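Local coordinates for putative lipoprotein (Bacteroides thetaiotaomicron, PDB 4Q1Z), which is of unknown function, a putative two-domain lipoprotein of a family of uncharacterised proteins from the gut bacterium Bacteroides thetaiotaomicron, at residues 310-315 / 321-326; 113-118 / 264-269; 302-307 / 327-332; 162-167 / 172-177; 130-135 / 147-152. All coordinates share one frame; numbering follows the deposited sequence.

Interaction 1: 310-315 / 321-326; sequences AVEAVN and NAKRVP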
# COMPACT_ATOMS: atom_id res chain seq x y z
N ALA A 310 -6.35 3.20 -1.21
CA ALA A 310 -7.01 3.78 -2.38
C ALA A 310 -6.20 4.92 -2.95
O ALA A 310 -5.66 5.72 -2.20
CB ALA A 310 -8.40 4.26 -2.01
N VAL A 311 -6.07 4.98 -4.29
CA VAL A 311 -5.34 6.04 -5.00
C VAL A 311 -6.21 6.59 -6.14
O VAL A 311 -6.55 5.86 -7.08
CB VAL A 311 -3.94 5.57 -5.54
CG1 VAL A 311 -3.19 6.73 -6.23
CG2 VAL A 311 -3.10 4.97 -4.43
N GLU A 312 -6.52 7.89 -6.07
CA GLU A 312 -7.31 8.57 -7.10
C GLU A 312 -6.40 9.24 -8.11
O GLU A 312 -5.95 10.36 -7.86
CB GLU A 312 -8.26 9.62 -6.47
CG GLU A 312 -9.15 10.35 -7.45
CD GLU A 312 -10.60 9.93 -7.43
OE1 GLU A 312 -11.22 10.03 -6.34
OE2 GLU A 312 -11.14 9.54 -8.50
N ALA A 313 -6.17 8.60 -9.27
CA ALA A 313 -5.41 9.29 -10.32
C ALA A 313 -6.41 9.85 -11.32
O ALA A 313 -7.51 9.30 -11.50
CB ALA A 313 -4.38 8.38 -10.97
N VAL A 314 -6.06 11.03 -11.87
CA VAL A 314 -6.87 11.81 -12.81
C VAL A 314 -5.97 12.39 -13.92
O VAL A 314 -4.74 12.29 -13.83
CB VAL A 314 -7.69 12.93 -12.10
CG1 VAL A 314 -8.76 12.37 -11.17
CG2 VAL A 314 -6.78 13.93 -11.40
N ASN A 315 -6.61 12.98 -14.96
CA ASN A 315 -6.01 13.58 -16.15
C ASN A 315 -4.95 14.61 -15.82
O ASN A 315 -3.86 14.55 -16.37
CB ASN A 315 -7.09 14.26 -17.02
CG ASN A 315 -8.25 13.41 -17.48
OD1 ASN A 315 -8.89 12.68 -16.71
ND2 ASN A 315 -8.60 13.56 -18.73
N ASN A 321 -13.05 17.92 -9.12
CA ASN A 321 -14.51 17.85 -9.05
C ASN A 321 -15.03 16.62 -9.86
O ASN A 321 -16.24 16.48 -10.11
CB ASN A 321 -15.10 19.18 -9.58
CG ASN A 321 -14.58 19.62 -10.95
OD1 ASN A 321 -13.56 19.14 -11.48
ND2 ASN A 321 -15.27 20.59 -11.54
N ALA A 322 -14.10 15.73 -10.24
CA ALA A 322 -14.36 14.54 -11.02
C ALA A 322 -13.87 13.24 -10.29
O ALA A 322 -13.53 12.24 -10.93
CB ALA A 322 -13.68 14.68 -12.37
N LYS A 323 -13.86 13.27 -8.94
CA LYS A 323 -13.42 12.14 -8.10
C LYS A 323 -14.44 10.98 -8.05
O LYS A 323 -15.65 11.22 -8.04
CB LYS A 323 -13.15 12.63 -6.67
CG LYS A 323 -11.80 13.32 -6.54
CD LYS A 323 -11.47 13.84 -5.13
CE LYS A 323 -11.55 12.87 -3.95
NZ LYS A 323 -10.75 11.62 -4.11
N ARG A 324 -13.95 9.72 -7.99
CA ARG A 324 -14.78 8.52 -7.84
C ARG A 324 -14.31 7.68 -6.63
O ARG A 324 -14.97 6.70 -6.27
CB ARG A 324 -14.89 7.67 -9.13
CG ARG A 324 -13.59 7.22 -9.81
CD ARG A 324 -13.21 8.22 -10.87
NE ARG A 324 -12.26 7.69 -11.83
CZ ARG A 324 -10.97 8.00 -11.90
NH1 ARG A 324 -10.42 8.81 -10.99
NH2 ARG A 324 -10.21 7.50 -12.86
N VAL A 325 -13.21 8.07 -5.97
CA VAL A 325 -12.77 7.39 -4.76
C VAL A 325 -13.49 8.13 -3.60
O VAL A 325 -13.40 9.37 -3.50
CB VAL A 325 -11.22 7.33 -4.55
CG1 VAL A 325 -10.86 6.65 -3.22
CG2 VAL A 325 -10.51 6.62 -5.69
N PRO A 326 -14.18 7.40 -2.70
CA PRO A 326 -14.77 8.07 -1.53
C PRO A 326 -13.68 8.82 -0.72
O PRO A 326 -12.59 8.29 -0.49
CB PRO A 326 -15.39 6.91 -0.75
CG PRO A 326 -15.58 5.80 -1.78
CD PRO A 326 -14.39 5.93 -2.64
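Glu312 reaches from strand 307-312 into the loop 321-326, where its carboxylate takes four hydrogen bonds, two on each oxygen. Glu312 OE2 accepts from Arg324 N through its syn lone pair (2.9 Å) and from Arg324 NH1 through its anti lone pair (2.7 Å). Glu312 OE1 is met on the syn side by Val325 N and on the anti side by Lys323 NZ, which lies 2.8 Å away. The carboxylate and guanidinium planes are only 22° apart, and Arg324 NH1, 3.0 Å from Ala313 O, bonds it in the guanidinium plane. Beside this grip Ala310 CB packs on Val325 CG1 at 3.6 Å. The more solvent-facing side is that of Lys323, partly exposed; its chain bends at chi3 and chi4 (both 54°), turning the amine back to Glu312, and Asp330 O and Gly332 O bond it too. Strand 307-312 edges the larger sheet: Val311 and Ala313 bond strand 265-269 and the residue before it, while Glu312 and Val314 pair with Thr334 of the following loop.

Interaction 2: 113-118 / 264-269; sequences IYYCGS and GAYVIF
Tyr266 projects from strand 265-269 toward Ile113 and Tyr115, bridging two parts of the larger beta sheet that face each other across a buried interior, as in a beta sandwich. The separation fits this reading: the CA atoms of Ile113 and Tyr266 are 9.6 Å apart, no hydrogen bond joins the two segments, and the gap is filled by side chains. Ile113 and Tyr266 run alongside one another in opposite directions. Two branches of the isoleucine approach the CD2-CE2 side of the ring obliquely, Ile113 CD1 at 3.8 Å from Tyr266 CD2 and Ile113 CG2 at the same distance from Tyr266 CE2. Tyr115 crosses Tyr266 at about a right angle. With its CG between the backbone N and the carbonyl carbon (chi1 59°), Tyr115 presents the root of its side chain to the phenol end: Tyr266 OH lies 3.3 Å from Tyr115 CB and 3.4 Å from Tyr115 CG. Tyr132 adds an edge-to-face ring pair with Tyr266, and Val311 also packs on Ile113. An alanine at Tyr266 is likely to open a gap between strands 108-114 and 265-269, leaving Ile113 and Tyr115 without the ring they pack on. Just before the strand, Gly264 N donates to Tyr266 OH over 3.0 Å at an N-H...O angle of 144°.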
# COMPACT_ATOMS: atom_id res chain seq x y z
N ILE A 113 2.90 3.43 -8.91
CA ILE A 113 1.91 3.10 -9.94
C ILE A 113 2.30 3.76 -11.28
O ILE A 113 2.60 4.97 -11.32
CB ILE A 113 0.45 3.50 -9.51
CG1 ILE A 113 0.05 2.88 -8.13
CG2 ILE A 113 -0.57 3.14 -10.61
CD1 ILE A 113 -1.27 3.42 -7.48
N TYR A 114 2.29 2.98 -12.38
CA TYR A 114 2.56 3.48 -13.73
C TYR A 114 1.42 3.04 -14.62
O TYR A 114 1.16 1.84 -14.72
CB TYR A 114 3.94 3.02 -14.21
CG TYR A 114 4.23 3.28 -15.67
CD1 TYR A 114 4.05 4.56 -16.22
CD2 TYR A 114 4.75 2.29 -16.48
CE1 TYR A 114 4.36 4.81 -17.56
CE2 TYR A 114 5.05 2.53 -17.82
CZ TYR A 114 4.84 3.79 -18.35
OH TYR A 114 5.14 4.01 -19.67
N TYR A 115 0.68 4.00 -15.21
CA TYR A 115 -0.57 3.74 -15.96
C TYR A 115 -0.75 4.43 -17.33
O TYR A 115 -1.67 4.04 -18.06
CB TYR A 115 -1.77 4.18 -15.09
CG TYR A 115 -1.77 5.65 -14.69
CD1 TYR A 115 -2.21 6.64 -15.57
CD2 TYR A 115 -1.38 6.05 -13.40
CE1 TYR A 115 -2.17 7.99 -15.22
CE2 TYR A 115 -1.37 7.39 -13.03
CZ TYR A 115 -1.78 8.36 -13.94
OH TYR A 115 -1.79 9.70 -13.61
N CYS A 116 0.01 5.49 -17.64
CA CYS A 116 -0.32 6.31 -18.80
C CYS A 116 0.20 5.77 -20.16
O CYS A 116 -0.12 6.34 -21.22
CB CYS A 116 0.10 7.76 -18.58
SG CYS A 116 1.89 8.00 -18.64
N GLY A 117 0.96 4.69 -20.12
CA GLY A 117 1.54 4.17 -21.35
C GLY A 117 2.75 4.99 -21.77
O GLY A 117 3.11 5.98 -21.12
N SER A 118 3.40 4.56 -22.85
CA SER A 118 4.59 5.22 -23.38
C SER A 118 4.52 5.30 -24.91
O SER A 118 3.57 4.77 -25.49
CB SER A 118 5.84 4.49 -22.92
OG SER A 118 5.72 3.10 -23.15
N GLY A 264 -6.57 6.17 -13.38
CA GLY A 264 -7.65 5.34 -12.85
C GLY A 264 -7.75 5.51 -11.36
O GLY A 264 -6.87 6.13 -10.75
N ALA A 265 -8.85 5.00 -10.77
CA ALA A 265 -9.09 4.98 -9.33
C ALA A 265 -8.85 3.53 -8.87
O ALA A 265 -9.54 2.62 -9.33
CB ALA A 265 -10.49 5.47 -9.01
N TYR A 266 -7.78 3.31 -8.08
CA TYR A 266 -7.31 1.98 -7.65
C TYR A 266 -7.57 1.71 -6.20
O TYR A 266 -7.33 2.58 -5.37
CB TYR A 266 -5.77 1.87 -7.91
CG TYR A 266 -5.34 2.48 -9.23
CD1 TYR A 266 -5.69 1.88 -10.45
CD2 TYR A 266 -4.64 3.68 -9.28
CE1 TYR A 266 -5.35 2.46 -11.67
CE2 TYR A 266 -4.25 4.25 -10.50
CZ TYR A 266 -4.64 3.65 -11.70
OH TYR A 266 -4.31 4.20 -12.91
N VAL A 267 -8.01 0.49 -5.87
CA VAL A 267 -8.21 0.06 -4.48
C VAL A 267 -7.70 -1.36 -4.28
O VAL A 267 -7.83 -2.21 -5.16
CB VAL A 267 -9.69 0.16 -3.94
CG1 VAL A 267 -10.16 1.61 -3.80
CG2 VAL A 267 -10.67 -0.67 -4.76
N ILE A 268 -7.18 -1.62 -3.07
CA ILE A 268 -6.84 -2.96 -2.58
C ILE A 268 -7.66 -3.12 -1.31
O ILE A 268 -7.74 -2.18 -0.50
CB ILE A 268 -5.35 -3.32 -2.43
CG1 ILE A 268 -4.54 -2.26 -1.62
CG2 ILE A 268 -4.75 -3.68 -3.83
CD1 ILE A 268 -3.25 -2.74 -1.04
N PHE A 269 -8.34 -4.27 -1.17
CA PHE A 269 -9.22 -4.48 -0.02
C PHE A 269 -9.26 -5.94 0.43
O PHE A 269 -9.08 -6.87 -0.37
CB PHE A 269 -10.63 -3.95 -0.31
CG PHE A 269 -11.40 -4.59 -1.44
CD1 PHE A 269 -11.22 -4.17 -2.76
CD2 PHE A 269 -12.38 -5.57 -1.18
CE1 PHE A 269 -11.97 -4.72 -3.80
CE2 PHE A 269 -13.12 -6.12 -2.22
CZ PHE A 269 -12.94 -5.67 -3.52

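Interaction 3: 302-307 / 327-332; sequences IPIKYV and GVLDAG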
# COMPACT_ATOMS: atom_id res chain seq x y z
N ILE A 302 -18.11 -2.28 -3.30
CA ILE A 302 -16.93 -2.52 -2.46
C ILE A 302 -17.12 -1.80 -1.12
O ILE A 302 -17.09 -0.57 -1.10
CB ILE A 302 -15.64 -2.09 -3.20
CG1 ILE A 302 -15.42 -2.95 -4.49
CG2 ILE A 302 -14.40 -2.11 -2.27
CD1 ILE A 302 -14.59 -2.29 -5.54
N PRO A 303 -17.30 -2.53 0.02
CA PRO A 303 -17.41 -1.85 1.31
C PRO A 303 -16.15 -1.04 1.64
O PRO A 303 -15.03 -1.57 1.66
CB PRO A 303 -17.63 -3.01 2.30
CG PRO A 303 -18.24 -4.09 1.44
CD PRO A 303 -17.40 -3.99 0.20
N ILE A 304 -16.35 0.26 1.86
CA ILE A 304 -15.32 1.24 2.23
C ILE A 304 -14.52 0.74 3.48
O ILE A 304 -13.31 0.94 3.57
CB ILE A 304 -16.01 2.62 2.46
CG1 ILE A 304 -16.20 3.36 1.12
CG2 ILE A 304 -15.30 3.49 3.50
CD1 ILE A 304 -17.29 4.48 1.16
N LYS A 305 -15.19 0.03 4.39
CA LYS A 305 -14.61 -0.49 5.63
C LYS A 305 -13.59 -1.63 5.35
O LYS A 305 -12.82 -1.98 6.25
CB LYS A 305 -15.71 -0.96 6.61
CG LYS A 305 -16.61 -2.10 6.11
CD LYS A 305 -17.36 -2.78 7.26
CE LYS A 305 -18.42 -3.74 6.78
NZ LYS A 305 -19.07 -4.49 7.90
N TYR A 306 -13.59 -2.22 4.13
CA TYR A 306 -12.68 -3.30 3.76
C TYR A 306 -11.39 -2.80 3.10
O TYR A 306 -10.43 -3.55 2.99
CB TYR A 306 -13.36 -4.25 2.76
CG TYR A 306 -14.46 -5.19 3.25
CD1 TYR A 306 -14.78 -5.28 4.60
CD2 TYR A 306 -15.17 -5.98 2.36
CE1 TYR A 306 -15.81 -6.11 5.04
CE2 TYR A 306 -16.18 -6.84 2.79
CZ TYR A 306 -16.49 -6.91 4.13
OH TYR A 306 -17.48 -7.76 4.52
N VAL A 307 -11.39 -1.54 2.64
CA VAL A 307 -10.31 -0.95 1.88
C VAL A 307 -9.03 -0.73 2.75
O VAL A 307 -9.06 -0.07 3.78
CB VAL A 307 -10.77 0.33 1.13
CG1 VAL A 307 -9.64 0.90 0.28
CG2 VAL A 307 -11.97 0.02 0.23
N GLY A 327 -14.00 10.07 -0.36
CA GLY A 327 -13.14 11.01 0.35
C GLY A 327 -12.43 10.48 1.58
O GLY A 327 -11.30 10.87 1.85
N VAL A 328 -13.08 9.57 2.33
CA VAL A 328 -12.48 8.95 3.52
C VAL A 328 -11.28 8.09 3.13
O VAL A 328 -10.36 7.94 3.93
CB VAL A 328 -13.47 8.14 4.40
CG1 VAL A 328 -14.47 9.05 5.05
CG2 VAL A 328 -14.17 7.03 3.62
N LEU A 329 -11.29 7.51 1.89
CA LEU A 329 -10.21 6.65 1.40
C LEU A 329 -9.12 7.47 0.72
O LEU A 329 -7.94 7.19 0.92
CB LEU A 329 -10.76 5.59 0.45
CG LEU A 329 -11.81 4.64 1.06
CD1 LEU A 329 -12.43 3.75 0.01
CD2 LEU A 329 -11.23 3.83 2.22
N ASP A 330 -9.51 8.47 -0.08
CA ASP A 330 -8.61 9.40 -0.74
C ASP A 330 -9.33 10.73 -0.92
O ASP A 330 -10.27 10.80 -1.70
CB ASP A 330 -8.06 8.84 -2.08
CG ASP A 330 -6.89 9.62 -2.68
OD1 ASP A 330 -6.55 10.72 -2.15
OD2 ASP A 330 -6.34 9.15 -3.69
N ALA A 331 -8.93 11.77 -0.16
CA ALA A 331 -9.51 13.12 -0.18
C ALA A 331 -8.99 13.95 -1.36
O ALA A 331 -9.52 15.01 -1.65
CB ALA A 331 -9.18 13.84 1.12
N GLY A 332 -7.97 13.45 -2.03
CA GLY A 332 -7.37 14.16 -3.14
C GLY A 332 -7.37 13.45 -4.47
O GLY A 332 -8.19 12.55 -4.72
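Leu329 sets both its methyls against the turn that follows strand 299-303. Its CG is anti to the carbonyl carbon (chi1 -60°), which sends the methyls toward Ile304 and Val307. Leu329 CD1 lies 3.9 Å from Ile304 CG1 and 3.8 Å from Val307 CG2, while Leu329 CD2 sits 3.7 Å from Val307 CB and also approaches the carbonyl oxygen of Ile304. Next to it Val328 CG2 meets Ile304 CG2 at 3.7 Å, the two side chains crossing at about a right angle. A glycine in place of Leu329 would probably leave Val307 and one flank of Ile304 without apolar cover. Behind these contacts, a 3-10 turn at 304-306 brings Ile304 and Val307 onto one side, with Tyr306 N bonded to Pro303 O at 2.9 Å. On the other segment Asp330 forms an Asx turn, Asp330 OD1 accepting from Gly332 N (3.1 Å); its OD2 is bonded by Glu312 N and Ser374 OG. Since no hydrogen bond crosses between the segments, this surface contact rests on apolar side chains.

Interaction 4: 162-167 / 172-177; sequences PIWPEA and YAYGER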
# COMPACT_ATOMS: atom_id res chain seq x y z
N PRO A 162 -22.57 9.60 -11.44
CA PRO A 162 -23.43 8.42 -11.32
C PRO A 162 -24.37 8.57 -10.12
O PRO A 162 -24.04 9.26 -9.16
CB PRO A 162 -22.42 7.28 -11.10
CG PRO A 162 -21.09 7.82 -11.50
CD PRO A 162 -21.17 9.27 -11.12
N ILE A 163 -25.56 7.96 -10.21
CA ILE A 163 -26.53 7.93 -9.12
C ILE A 163 -26.55 6.50 -8.64
O ILE A 163 -26.78 5.58 -9.43
CB ILE A 163 -27.95 8.48 -9.47
CG1 ILE A 163 -27.87 9.94 -10.01
CG2 ILE A 163 -28.87 8.42 -8.24
CD1 ILE A 163 -29.07 10.38 -10.84
N TRP A 164 -26.22 6.31 -7.36
CA TRP A 164 -26.15 4.99 -6.75
C TRP A 164 -27.40 4.75 -5.87
O TRP A 164 -28.09 5.72 -5.53
CB TRP A 164 -24.85 4.87 -5.95
CG TRP A 164 -23.60 5.04 -6.79
CD1 TRP A 164 -22.63 5.98 -6.62
CD2 TRP A 164 -23.23 4.27 -7.95
NE1 TRP A 164 -21.65 5.82 -7.58
CE2 TRP A 164 -21.99 4.79 -8.40
CE3 TRP A 164 -23.82 3.21 -8.65
CZ2 TRP A 164 -21.31 4.24 -9.50
CZ3 TRP A 164 -23.15 2.69 -9.76
CH2 TRP A 164 -21.92 3.20 -10.17
N PRO A 165 -27.77 3.47 -5.56
CA PRO A 165 -28.99 3.26 -4.75
C PRO A 165 -28.95 4.02 -3.42
O PRO A 165 -27.89 4.14 -2.80
CB PRO A 165 -29.03 1.74 -4.55
CG PRO A 165 -28.21 1.18 -5.64
CD PRO A 165 -27.12 2.19 -5.89
N GLU A 166 -30.11 4.59 -3.04
CA GLU A 166 -30.29 5.37 -1.82
C GLU A 166 -29.93 4.51 -0.60
O GLU A 166 -29.24 4.99 0.31
CB GLU A 166 -31.73 5.89 -1.74
N ALA A 167 -30.34 3.23 -0.62
CA ALA A 167 -30.11 2.22 0.43
C ALA A 167 -28.62 1.98 0.75
O ALA A 167 -28.31 1.55 1.87
CB ALA A 167 -30.76 0.91 0.02
N TYR A 172 -20.02 2.53 0.29
CA TYR A 172 -19.30 1.83 -0.78
C TYR A 172 -18.64 2.72 -1.83
O TYR A 172 -19.07 3.85 -2.10
CB TYR A 172 -20.27 0.91 -1.55
CG TYR A 172 -21.13 -0.01 -0.72
CD1 TYR A 172 -20.69 -1.26 -0.33
CD2 TYR A 172 -22.44 0.35 -0.40
CE1 TYR A 172 -21.49 -2.12 0.42
CE2 TYR A 172 -23.25 -0.49 0.36
CZ TYR A 172 -22.78 -1.73 0.75
OH TYR A 172 -23.59 -2.59 1.46
N ALA A 173 -17.61 2.12 -2.45
CA ALA A 173 -16.90 2.49 -3.66
C ALA A 173 -17.47 1.53 -4.74
O ALA A 173 -17.98 0.46 -4.39
CB ALA A 173 -15.40 2.33 -3.47
N TYR A 174 -17.48 1.92 -6.00
CA TYR A 174 -18.12 1.10 -7.03
C TYR A 174 -17.10 0.65 -8.08
O TYR A 174 -16.56 1.46 -8.81
CB TYR A 174 -19.29 1.87 -7.64
CG TYR A 174 -20.37 2.14 -6.59
CD1 TYR A 174 -20.29 3.25 -5.75
CD2 TYR A 174 -21.43 1.26 -6.42
CE1 TYR A 174 -21.23 3.46 -4.74
CE2 TYR A 174 -22.38 1.46 -5.42
CZ TYR A 174 -22.29 2.57 -4.60
OH TYR A 174 -23.25 2.80 -3.64
N GLY A 175 -16.81 -0.66 -8.06
CA GLY A 175 -15.80 -1.28 -8.91
C GLY A 175 -16.27 -1.67 -10.29
O GLY A 175 -17.36 -2.24 -10.45
N GLU A 176 -15.41 -1.36 -11.28
CA GLU A 176 -15.58 -1.68 -12.69
C GLU A 176 -15.21 -3.16 -12.89
O GLU A 176 -16.04 -3.96 -13.35
CB GLU A 176 -14.72 -0.74 -13.54
CG GLU A 176 -14.97 -0.87 -15.04
CD GLU A 176 -13.86 -0.30 -15.88
OE1 GLU A 176 -13.86 0.93 -16.09
OE2 GLU A 176 -12.97 -1.08 -16.31
N ARG A 177 -13.94 -3.52 -12.50
CA ARG A 177 -13.38 -4.88 -12.53
C ARG A 177 -12.68 -5.18 -11.19
O ARG A 177 -12.08 -4.29 -10.59
CB ARG A 177 -12.43 -5.11 -13.72
CG ARG A 177 -12.26 -6.59 -14.04
CD ARG A 177 -11.24 -6.87 -15.12
NE ARG A 177 -11.59 -6.27 -16.42
CZ ARG A 177 -12.25 -6.91 -17.39
NH1 ARG A 177 -12.65 -8.16 -17.22
NH2 ARG A 177 -12.51 -6.29 -18.53
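Trp164 and Tyr174 meet through their flat faces. In the face-to-face stack the five-membered ring of the indole lies over the phenol ring, with centroids 3.6 Å apart and planes inclined by just 7°. In both residues CG is anti to the carbonyl carbon (chi1 -60° for Trp164, -64° for Tyr174), which brings the rings face to face. The side chains slide past each other in opposite directions, which explains which ends meet: the phenol end of the tyrosine reaches the root of the tryptophan, Tyr174 OH lying 3.5 Å from Trp164 CB. Among the closest atoms, Trp164 NE1 stands 3.4 Å from Tyr174 CD1. A CH-pi contact follows from the same offset, since Tyr174 CB sits over the face of the six-membered ring of Trp164, 4.0 Å from its centroid. Apolar packing continues on the opposite face of the indole, where Pro162 CB lies above the plane toward the rim, and Thr287 of strand 286-287 touches both aromatic side chains. The polar contribution comes from the short connection between the segments: Asp168 OD2 pairs with Tyr174 OH. The loop is thus held against edge strand 172-175 by a stack of nearly parallel rings, in which dispersion probably dominates, while the phenol hydroxyl finds its hydrogen-bond partner beyond the stack.

Interaction 5: 130-135 / 147-152; sequences QFYEIY and IYFANL
Tyr132 and Phe149 sit on strands whose CA atoms come no nearer than 10.2 Å at this pair, too far for backbone hydrogen bonds, so side chains alone span the space. They do so as a T-shaped (edge-to-face) pair: the edge of Phe149 points at the face of Tyr132, with centroids 4.9 Å apart and planes at 64°. Phe149 CZ stands over the centre of the tyrosine ring, 3.7 Å above its plane. In keeping with this, Phe149 CZ is 3.8 Å from Tyr132 CD2 and 4.1 Å from Tyr132 CE1 across the ring. The neighbouring atom, Phe149 CE2, reaches toward the root of the tyrosine and lies 3.8 Å from Tyr132 CG. The phenylalanine ring extends this far because CG is anti to the backbone N (chi1 -180°). Both residues are buried. Strands 131-136 and 148-152 belong to the same large mixed sheet but are separated in it by several others, and they face each other across a buried interior, consistent with a sheet that curls over on itself as in a beta sandwich. Ile268, on the strand next to 148-152, packs against Phe149 and also meets Ile134 of the facing strand, while Tyr257 touches Phe149 from a loop. The phenol hydroxyl is directed beyond the ring pair, where Tyr132 OH is hydrogen-bonded to Thr259 OG1.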
# COMPACT_ATOMS: atom_id res chain seq x y z
N GLN A 130 1.81 -0.97 -18.01
CA GLN A 130 1.12 -0.66 -16.74
C GLN A 130 1.52 -1.62 -15.59
O GLN A 130 1.58 -2.83 -15.80
CB GLN A 130 -0.42 -0.73 -16.91
CG GLN A 130 -1.01 0.33 -17.83
CD GLN A 130 -2.52 0.40 -17.76
OE1 GLN A 130 -3.24 -0.62 -17.71
NE2 GLN A 130 -3.06 1.61 -17.82
N PHE A 131 1.78 -1.07 -14.40
CA PHE A 131 2.12 -1.86 -13.21
C PHE A 131 1.72 -1.10 -11.93
O PHE A 131 1.58 0.13 -11.94
CB PHE A 131 3.60 -2.31 -13.19
CG PHE A 131 4.61 -1.28 -12.72
CD1 PHE A 131 4.94 -1.18 -11.37
CD2 PHE A 131 5.22 -0.41 -13.62
CE1 PHE A 131 5.88 -0.22 -10.93
CE2 PHE A 131 6.16 0.53 -13.18
CZ PHE A 131 6.49 0.60 -11.84
N TYR A 132 1.55 -1.87 -10.84
CA TYR A 132 1.11 -1.49 -9.49
C TYR A 132 2.01 -2.18 -8.51
O TYR A 132 2.08 -3.40 -8.52
CB TYR A 132 -0.37 -1.96 -9.27
CG TYR A 132 -1.29 -1.62 -10.42
CD1 TYR A 132 -1.46 -2.50 -11.48
CD2 TYR A 132 -1.92 -0.38 -10.49
CE1 TYR A 132 -2.25 -2.17 -12.58
CE2 TYR A 132 -2.70 -0.03 -11.58
CZ TYR A 132 -2.88 -0.94 -12.62
OH TYR A 132 -3.68 -0.62 -13.69
N GLU A 133 2.75 -1.41 -7.71
CA GLU A 133 3.66 -1.97 -6.73
C GLU A 133 3.09 -1.70 -5.34
O GLU A 133 2.84 -0.56 -4.97
CB GLU A 133 5.07 -1.42 -6.91
CG GLU A 133 6.07 -1.98 -5.92
CD GLU A 133 7.52 -1.58 -6.13
OE1 GLU A 133 7.89 -1.25 -7.28
OE2 GLU A 133 8.29 -1.61 -5.14
N ILE A 134 2.82 -2.79 -4.62
CA ILE A 134 2.24 -2.95 -3.28
C ILE A 134 3.40 -3.20 -2.32
O ILE A 134 4.27 -3.99 -2.64
CB ILE A 134 1.23 -4.15 -3.40
CG1 ILE A 134 -0.04 -3.73 -4.11
CG2 ILE A 134 0.94 -4.91 -2.11
CD1 ILE A 134 -0.53 -2.39 -3.64
N TYR A 135 3.44 -2.50 -1.17
CA TYR A 135 4.53 -2.60 -0.18
C TYR A 135 4.02 -2.94 1.22
O TYR A 135 3.00 -2.39 1.66
CB TYR A 135 5.29 -1.26 -0.16
CG TYR A 135 6.50 -1.14 0.77
CD1 TYR A 135 7.74 -1.64 0.40
CD2 TYR A 135 6.42 -0.41 1.96
CE1 TYR A 135 8.87 -1.48 1.22
CE2 TYR A 135 7.53 -0.25 2.79
CZ TYR A 135 8.76 -0.78 2.41
OH TYR A 135 9.86 -0.62 3.22
N ILE A 147 -6.51 -11.28 -1.06
CA ILE A 147 -6.72 -9.84 -0.99
C ILE A 147 -7.18 -9.43 -2.39
O ILE A 147 -6.72 -10.02 -3.38
CB ILE A 147 -5.47 -9.08 -0.48
CG1 ILE A 147 -5.34 -9.22 1.05
CG2 ILE A 147 -5.50 -7.59 -0.88
CD1 ILE A 147 -4.09 -8.72 1.62
N TYR A 148 -8.13 -8.49 -2.46
CA TYR A 148 -8.71 -8.03 -3.71
C TYR A 148 -8.06 -6.77 -4.23
O TYR A 148 -7.54 -5.98 -3.46
CB TYR A 148 -10.19 -7.75 -3.51
CG TYR A 148 -11.01 -8.98 -3.21
CD1 TYR A 148 -11.19 -9.42 -1.91
CD2 TYR A 148 -11.60 -9.71 -4.24
CE1 TYR A 148 -11.92 -10.57 -1.63
CE2 TYR A 148 -12.33 -10.86 -3.98
CZ TYR A 148 -12.50 -11.29 -2.67
OH TYR A 148 -13.22 -12.43 -2.39
N PHE A 149 -8.14 -6.60 -5.55
CA PHE A 149 -7.69 -5.46 -6.34
C PHE A 149 -8.81 -5.06 -7.24
O PHE A 149 -9.32 -5.91 -7.97
CB PHE A 149 -6.43 -5.81 -7.18
CG PHE A 149 -5.91 -4.67 -8.01
CD1 PHE A 149 -6.59 -4.25 -9.17
CD2 PHE A 149 -4.73 -4.01 -7.66
CE1 PHE A 149 -6.15 -3.15 -9.90
CE2 PHE A 149 -4.26 -2.94 -8.43
CZ PHE A 149 -4.98 -2.51 -9.55
N ALA A 150 -9.15 -3.76 -7.26
CA ALA A 150 -10.17 -3.23 -8.15
C ALA A 150 -9.83 -1.82 -8.66
O ALA A 150 -9.11 -1.05 -8.00
CB ALA A 150 -11.53 -3.19 -7.43
N ASN A 151 -10.37 -1.49 -9.85
CA ASN A 151 -10.38 -0.14 -10.41
C ASN A 151 -11.83 0.32 -10.30
O ASN A 151 -12.75 -0.49 -10.39
CB ASN A 151 -9.81 -0.06 -11.84
CG ASN A 151 -10.69 -0.63 -12.92
OD1 ASN A 151 -10.82 -1.84 -13.04
ND2 ASN A 151 -11.28 0.21 -13.74
N LEU A 152 -12.05 1.58 -9.99
CA LEU A 152 -13.41 2.06 -9.78
C LEU A 152 -13.96 2.71 -11.02
O LEU A 152 -13.20 3.12 -11.89
CB LEU A 152 -13.53 3.05 -8.57
CG LEU A 152 -12.79 2.75 -7.25
CD1 LEU A 152 -13.08 3.82 -6.28
CD2 LEU A 152 -13.20 1.42 -6.64

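Interactions 2 and 5 are the core contacts: their centres lie 7 Å apart, and both join facing parts of the large sheet through buried aromatic and aliphatic side chains. Their strands 265-269 and 148-152 are neighbours, as are 108-114 and 131-136. Interaction 1 is also buried but lies at the sheet's edge strand, 307-312, and is mostly polar, built on a salt-bridge network. Asp330, from the loop of interaction 3, bonds Glu312 and Lys323; interaction 3 itself is a surface apolar contact. Interaction 4, partly buried and farthest of the five from the chain centre, relies on ring stacking; its strand 172-175 pairs with 299-303 of interaction 3 in the small sheet, and Glu176 N bonds Asn151 O of interaction 5.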